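Local coordinates for protein quercetin 2,3-dioxygenase (Escherichia coli, PDB 1TQ5) that has quercetin 2,3-dioxygenase activity in vitro, splitting the flavonol with oxygen and releasing carbon monoxide, with one divalent metal ion as cofactor, at residues 174-188 / 199-212. Numbering follows the deposited sequence.
With CD (cadmium ion), chain D.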
loop_
_atom_site.group_PDB
_atom_site.type_symbol
_atom_site.label_atom_id
_atom_site.label_comp_id
_atom_site.label_asym_id
_atom_site.label_seq_id
_atom_site.Cartn_x
_atom_site.Cartn_y
_atom_site.Cartn_z
ATOM N N VAL A 174 18.131 9.430 -0.457
ATOM C CA VAL A 174 17.577 10.127 -1.612
ATOM C C VAL A 174 17.181 9.134 -2.701
ATOM O O VAL A 174 17.855 8.125 -2.901
ATOM C CB VAL A 174 18.611 11.112 -2.222
ATOM C CG1 VAL A 174 18.012 11.817 -3.432
ATOM C CG2 VAL A 174 19.055 12.124 -1.180
ATOM N N HIS A 175 16.086 9.430 -3.393
ATOM C CA HIS A 175 15.602 8.593 -4.490
ATOM C C HIS A 175 15.457 9.505 -5.708
ATOM O O HIS A 175 14.731 10.498 -5.662
ATOM C CB HIS A 175 14.245 7.974 -4.141
ATOM C CG HIS A 175 13.744 7.002 -5.164
ATOM N ND1 HIS A 175 12.418 6.636 -5.257
ATOM C CD2 HIS A 175 14.391 6.311 -6.132
ATOM C CE1 HIS A 175 12.270 5.764 -6.237
ATOM N NE2 HIS A 175 13.453 5.549 -6.784
ATOM N N GLN A 176 16.149 9.165 -6.793
ATOM C CA GLN A 176 16.127 9.963 -8.018
ATOM C C GLN A 176 14.736 10.297 -8.558
ATOM O O GLN A 176 14.059 11.172 -8.018
ATOM C CB GLN A 176 16.955 9.273 -9.107
ATOM C CG GLN A 176 18.431 9.109 -8.752
ATOM C CD GLN A 176 19.159 10.437 -8.609
ATOM O OE1 GLN A 176 18.737 11.316 -7.855
ATOM N NE2 GLN A 176 20.267 10.584 -9.329
ATOM N N ILE A 177 14.326 9.611 -9.624
ATOM C CA ILE A 177 13.027 9.824 -10.275
ATOM C C ILE A 177 13.166 10.828 -11.413
ATOM O O ILE A 177 13.614 11.954 -11.207
ATOM C CB ILE A 177 11.963 10.356 -9.289
ATOM C CG1 ILE A 177 11.812 9.386 -8.120
ATOM C CG2 ILE A 177 10.624 10.525 -9.998
ATOM C CD1 ILE A 177 11.176 10.012 -6.920
ATOM N N ALA A 178 12.772 10.421 -12.614
ATOM C CA ALA A 178 12.875 11.294 -13.777
ATOM C C ALA A 178 11.531 11.562 -14.442
ATOM O O ALA A 178 10.476 11.199 -13.915
ATOM C CB ALA A 178 13.840 10.686 -14.790
ATOM N N ALA A 179 11.588 12.210 -15.604
ATOM C CA ALA A 179 10.391 12.526 -16.362
ATOM C C ALA A 179 9.250 13.083 -15.534
ATOM O O ALA A 179 9.469 13.708 -14.495
ATOM N N GLU A 180 8.027 12.863 -16.001
ATOM C CA GLU A 180 6.871 13.351 -15.278
ATOM C C GLU A 180 6.327 12.290 -14.341
ATOM O O GLU A 180 5.114 12.163 -14.178
ATOM N N ARG A 181 7.224 11.528 -13.721
ATOM C CA ARG A 181 6.808 10.476 -12.807
ATOM C C ARG A 181 6.391 11.057 -11.464
ATOM O O ARG A 181 6.875 12.109 -11.051
ATOM C CB ARG A 181 7.930 9.443 -12.632
ATOM C CG ARG A 181 8.248 8.685 -13.924
ATOM C CD ARG A 181 9.235 7.548 -13.711
ATOM N NE ARG A 181 8.704 6.483 -12.862
ATOM C CZ ARG A 181 7.702 5.673 -13.199
ATOM N NH1 ARG A 181 7.105 5.796 -14.377
ATOM N NH2 ARG A 181 7.301 4.733 -12.354
ATOM N N ARG A 182 5.483 10.363 -10.791
ATOM C CA ARG A 182 4.982 10.822 -9.511
ATOM C C ARG A 182 5.340 9.864 -8.386
ATOM O O ARG A 182 5.605 8.686 -8.622
ATOM C CB ARG A 182 3.470 10.997 -9.593
ATOM C CG ARG A 182 3.037 11.927 -10.712
ATOM C CD ARG A 182 1.643 12.443 -10.468
ATOM N NE ARG A 182 1.253 13.454 -11.440
ATOM C CZ ARG A 182 0.138 14.166 -11.352
ATOM N NH1 ARG A 182 -0.689 13.974 -10.333
ATOM N NH2 ARG A 182 -0.152 15.070 -12.279
ATOM N N VAL A 183 5.339 10.379 -7.162
ATOM C CA VAL A 183 5.681 9.571 -6.004
ATOM C C VAL A 183 4.734 9.755 -4.831
ATOM O O VAL A 183 4.349 10.874 -4.490
ATOM C CB VAL A 183 7.109 9.896 -5.504
ATOM C CG1 VAL A 183 7.380 9.184 -4.187
ATOM C CG2 VAL A 183 8.130 9.483 -6.543
ATOM N N TRP A 184 4.353 8.640 -4.221
ATOM C CA TRP A 184 3.510 8.693 -3.047
ATOM C C TRP A 184 4.274 8.025 -1.930
ATOM O O TRP A 184 4.807 6.922 -2.088
ATOM C CB TRP A 184 2.187 7.960 -3.239
ATOM C CG TRP A 184 1.305 8.061 -2.025
ATOM C CD1 TRP A 184 1.366 7.289 -0.892
ATOM C CD2 TRP A 184 0.247 8.999 -1.806
ATOM N NE1 TRP A 184 0.410 7.687 0.009
ATOM C CE2 TRP A 184 -0.292 8.734 -0.524
ATOM C CE3 TRP A 184 -0.303 10.037 -2.568
ATOM C CZ2 TRP A 184 -1.358 9.471 0.011
ATOM C CZ3 TRP A 184 -1.365 10.770 -2.032
ATOM C CH2 TRP A 184 -1.879 10.478 -0.758
ATOM N N ILE A 185 4.362 8.715 -0.807
ATOM C CA ILE A 185 5.037 8.150 0.335
ATOM C C ILE A 185 4.020 8.022 1.453
ATOM O O ILE A 185 3.377 9.003 1.845
ATOM C CB ILE A 185 6.200 9.032 0.802
ATOM C CG1 ILE A 185 7.289 9.047 -0.277
ATOM C CG2 ILE A 185 6.735 8.509 2.137
ATOM C CD1 ILE A 185 8.473 9.912 0.050
ATOM N N GLN A 186 3.875 6.799 1.951
ATOM C CA GLN A 186 2.957 6.503 3.037
ATOM C C GLN A 186 3.818 6.139 4.243
ATOM O O GLN A 186 4.611 5.192 4.181
ATOM C CB GLN A 186 2.075 5.310 2.669
ATOM C CG GLN A 186 0.966 5.001 3.680
ATOM C CD GLN A 186 -0.016 6.148 3.839
ATOM O OE1 GLN A 186 -0.192 6.967 2.929
ATOM N NE2 GLN A 186 -0.667 6.212 4.997
ATOM N N VAL A 187 3.679 6.897 5.327
ATOM C CA VAL A 187 4.453 6.613 6.524
ATOM C C VAL A 187 3.739 5.516 7.320
ATOM O O VAL A 187 2.663 5.739 7.881
ATOM C CB VAL A 187 4.608 7.861 7.416
ATOM C CG1 VAL A 187 5.533 7.539 8.598
ATOM C CG2 VAL A 187 5.183 9.026 6.605
ATOM N N VAL A 188 4.325 4.324 7.344
ATOM C CA VAL A 188 3.739 3.225 8.094
ATOM C C VAL A 188 3.876 3.544 9.580
ATOM O O VAL A 188 2.947 3.336 10.366
ATOM C CB VAL A 188 4.449 1.899 7.775
ATOM C CG1 VAL A 188 3.862 0.770 8.617
ATOM C CG2 VAL A 188 4.309 1.591 6.294
ATOM N N ALA A 199 6.103 14.557 8.255
ATOM C CA ALA A 199 5.024 13.575 8.185
ATOM C C ALA A 199 5.194 12.565 9.312
ATOM O O ALA A 199 6.314 12.214 9.675
ATOM C CB ALA A 199 5.044 12.859 6.842
ATOM N N SER A 200 4.081 12.103 9.868
ATOM C CA SER A 200 4.144 11.124 10.944
ATOM C C SER A 200 3.292 9.901 10.619
ATOM O O SER A 200 2.712 9.804 9.539
ATOM C CB SER A 200 3.699 11.755 12.267
ATOM O OG SER A 200 2.410 12.341 12.160
ATOM N N THR A 201 3.233 8.967 11.558
ATOM C CA THR A 201 2.473 7.739 11.387
ATOM C C THR A 201 1.157 7.935 10.622
ATOM O O THR A 201 0.358 8.815 10.939
ATOM C CB THR A 201 2.184 7.094 12.768
ATOM O OG1 THR A 201 3.423 6.710 13.380
ATOM C CG2 THR A 201 1.305 5.853 12.615
ATOM N N SER A 202 0.967 7.117 9.590
ATOM C CA SER A 202 -0.243 7.126 8.763
ATOM C C SER A 202 -0.443 8.283 7.802
ATOM O O SER A 202 -1.443 8.307 7.072
ATOM C CB SER A 202 -1.487 6.980 9.642
ATOM O OG SER A 202 -1.501 5.702 10.249
ATOM N N ASP A 203 0.486 9.236 7.788
ATOM C CA ASP A 203 0.381 10.357 6.856
ATOM C C ASP A 203 0.849 9.921 5.478
ATOM O O ASP A 203 1.674 9.017 5.345
ATOM C CB ASP A 203 1.267 11.542 7.269
ATOM C CG ASP A 203 0.686 12.351 8.392
ATOM O OD1 ASP A 203 -0.557 12.408 8.505
ATOM O OD2 ASP A 203 1.482 12.953 9.152
ATOM N N GLY A 204 0.336 10.591 4.455
ATOM C CA GLY A 204 0.742 10.290 3.099
ATOM C C GLY A 204 1.208 11.578 2.460
ATOM O O GLY A 204 0.751 12.661 2.848
ATOM N N LEU A 205 2.113 11.467 1.492
ATOM C CA LEU A 205 2.654 12.625 0.790
ATOM C C LEU A 205 2.598 12.412 -0.719
ATOM O O LEU A 205 3.069 11.393 -1.215
ATOM C CB LEU A 205 4.116 12.854 1.193
ATOM C CG LEU A 205 4.406 13.335 2.615
ATOM C CD1 LEU A 205 5.894 13.221 2.900
ATOM C CD2 LEU A 205 3.945 14.780 2.773
ATOM N N ALA A 206 2.015 13.369 -1.439
ATOM C CA ALA A 206 1.930 13.308 -2.897
ATOM C C ALA A 206 3.032 14.222 -3.422
ATOM O O ALA A 206 3.151 15.376 -2.994
ATOM C CB ALA A 206 0.578 13.801 -3.369
ATOM N N ILE A 207 3.836 13.717 -4.352
ATOM C CA ILE A 207 4.945 14.497 -4.886
ATOM C C ILE A 207 5.128 14.294 -6.377
ATOM O O ILE A 207 5.080 13.172 -6.861
ATOM C CB ILE A 207 6.266 14.095 -4.196
ATOM C CG1 ILE A 207 6.141 14.291 -2.686
ATOM C CG2 ILE A 207 7.439 14.900 -4.771
ATOM C CD1 ILE A 207 7.215 13.573 -1.891
ATOM N N TRP A 208 5.346 15.383 -7.103
ATOM C CA TRP A 208 5.580 15.294 -8.536
ATOM C C TRP A 208 6.275 16.563 -9.008
ATOM O O TRP A 208 6.379 17.535 -8.258
ATOM C CB TRP A 208 4.263 15.056 -9.286
ATOM C CG TRP A 208 3.349 16.235 -9.364
ATOM C CD1 TRP A 208 3.427 17.276 -10.243
ATOM C CD2 TRP A 208 2.197 16.485 -8.549
ATOM N NE1 TRP A 208 2.394 18.158 -10.030
ATOM C CE2 TRP A 208 1.624 17.698 -8.995
ATOM C CE3 TRP A 208 1.591 15.802 -7.483
ATOM C CZ2 TRP A 208 0.474 18.244 -8.414
ATOM C CZ3 TRP A 208 0.445 16.345 -6.905
ATOM C CH2 TRP A 208 -0.101 17.555 -7.374
ATOM N N ASP A 209 6.754 16.550 -10.247
ATOM C CA ASP A 209 7.470 17.690 -10.804
ATOM C C ASP A 209 8.774 17.904 -10.044
ATOM O O ASP A 209 9.316 19.008 -10.010
ATOM C CB ASP A 209 6.620 18.964 -10.749
ATOM C CG ASP A 209 5.591 19.031 -11.865
ATOM O OD1 ASP A 209 5.680 18.216 -12.810
ATOM O OD2 ASP A 209 4.698 19.906 -11.801
ATOM N N GLU A 210 9.263 16.832 -9.430
ATOM C CA GLU A 210 10.514 16.863 -8.685
ATOM C C GLU A 210 11.430 15.786 -9.262
ATOM O O GLU A 210 10.954 14.811 -9.847
ATOM C CB GLU A 210 10.262 16.595 -7.196
ATOM C CG GLU A 210 11.516 16.667 -6.343
ATOM C CD GLU A 210 12.240 17.994 -6.486
ATOM O OE1 GLU A 210 11.630 19.039 -6.179
ATOM O OE2 GLU A 210 13.417 17.993 -6.906
ATOM N N GLN A 211 12.737 15.959 -9.099
ATOM C CA GLN A 211 13.694 14.991 -9.624
ATOM C C GLN A 211 14.379 14.175 -8.533
ATOM O O GLN A 211 15.083 13.212 -8.825
ATOM C CB GLN A 211 14.745 15.709 -10.480
ATOM C CG GLN A 211 15.491 16.828 -9.756
ATOM C CD GLN A 211 16.387 17.626 -10.689
ATOM O OE1 GLN A 211 17.277 17.071 -11.338
ATOM N NE2 GLN A 211 16.154 18.935 -10.762
ATOM N N ALA A 212 14.168 14.555 -7.277
ATOM C CA ALA A 212 14.779 13.844 -6.159
ATOM C C ALA A 212 13.939 13.909 -4.889
ATOM O O ALA A 212 13.362 14.944 -4.559
ATOM C CB ALA A 212 16.170 14.403 -5.886
HETATM CD CD CD D . -0.286 13.475 10.812
HETATM O O HOH W 1 17.553 12.994 -9.885
HETATM O O HOH W 2 0.139 3.522 9.292
HETATM O O HOH W 3 1.064 14.314 12.932
HETATM O O HOH W 4 -0.031 11.241 11.875
HETATM O O HOH W 5 -2.796 13.744 11.440
HETATM O O HOH W 6 0.164 15.894 10.051
#
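V183 N donates to I207 O at 2.8 Å, nearly straight (166°), and I207 N returns a bond to V183 O. I185 and L205 repeat this two-way exchange, joining strands 182-187 and 204-208 as antiparallel neighbours. On the face carrying V183, I185, L205 and I207, the apolar branches meet, I185 CD1 lying 4.3 Å from I207 CD1, and I194 packs against I185, L205 and I207. The opposite face carries W184, whose ring lies over the L205 carbonyl with CZ3 3.8 Å from A206 CB; G204, having no side chain, leaves room for the indole. W184 NE1 points in the ring plane at Q186 OE1 (3.1 Å), while Q186 NE2 reaches S202 O weakly and Y115 OH. Replacing W184 with an alanine would probably leave Q186 OE1 without this donor and open a gap beside G204 and A206 and over the L205 carbonyl. Both strands belong to the C-terminal cupin domain of this pirin-type bicupin, in the sheet also formed by strands 2-5 and 221-228. At one end R182, extended from CG to NE, lays its guanidinium flat on the W208 indole (planes 14° apart, centres 4.3 Å), a cation-pi stack. At the other, the type II turn S200-D203 is tied by V187 N to D203 O (2.9 Å) and S202 N to V187 O; both D203 carboxylate oxygens bind a cadmium ion remote from the metal site of H57, H59 and H101, and OD2 also accepts S200 N at 2.8 Å.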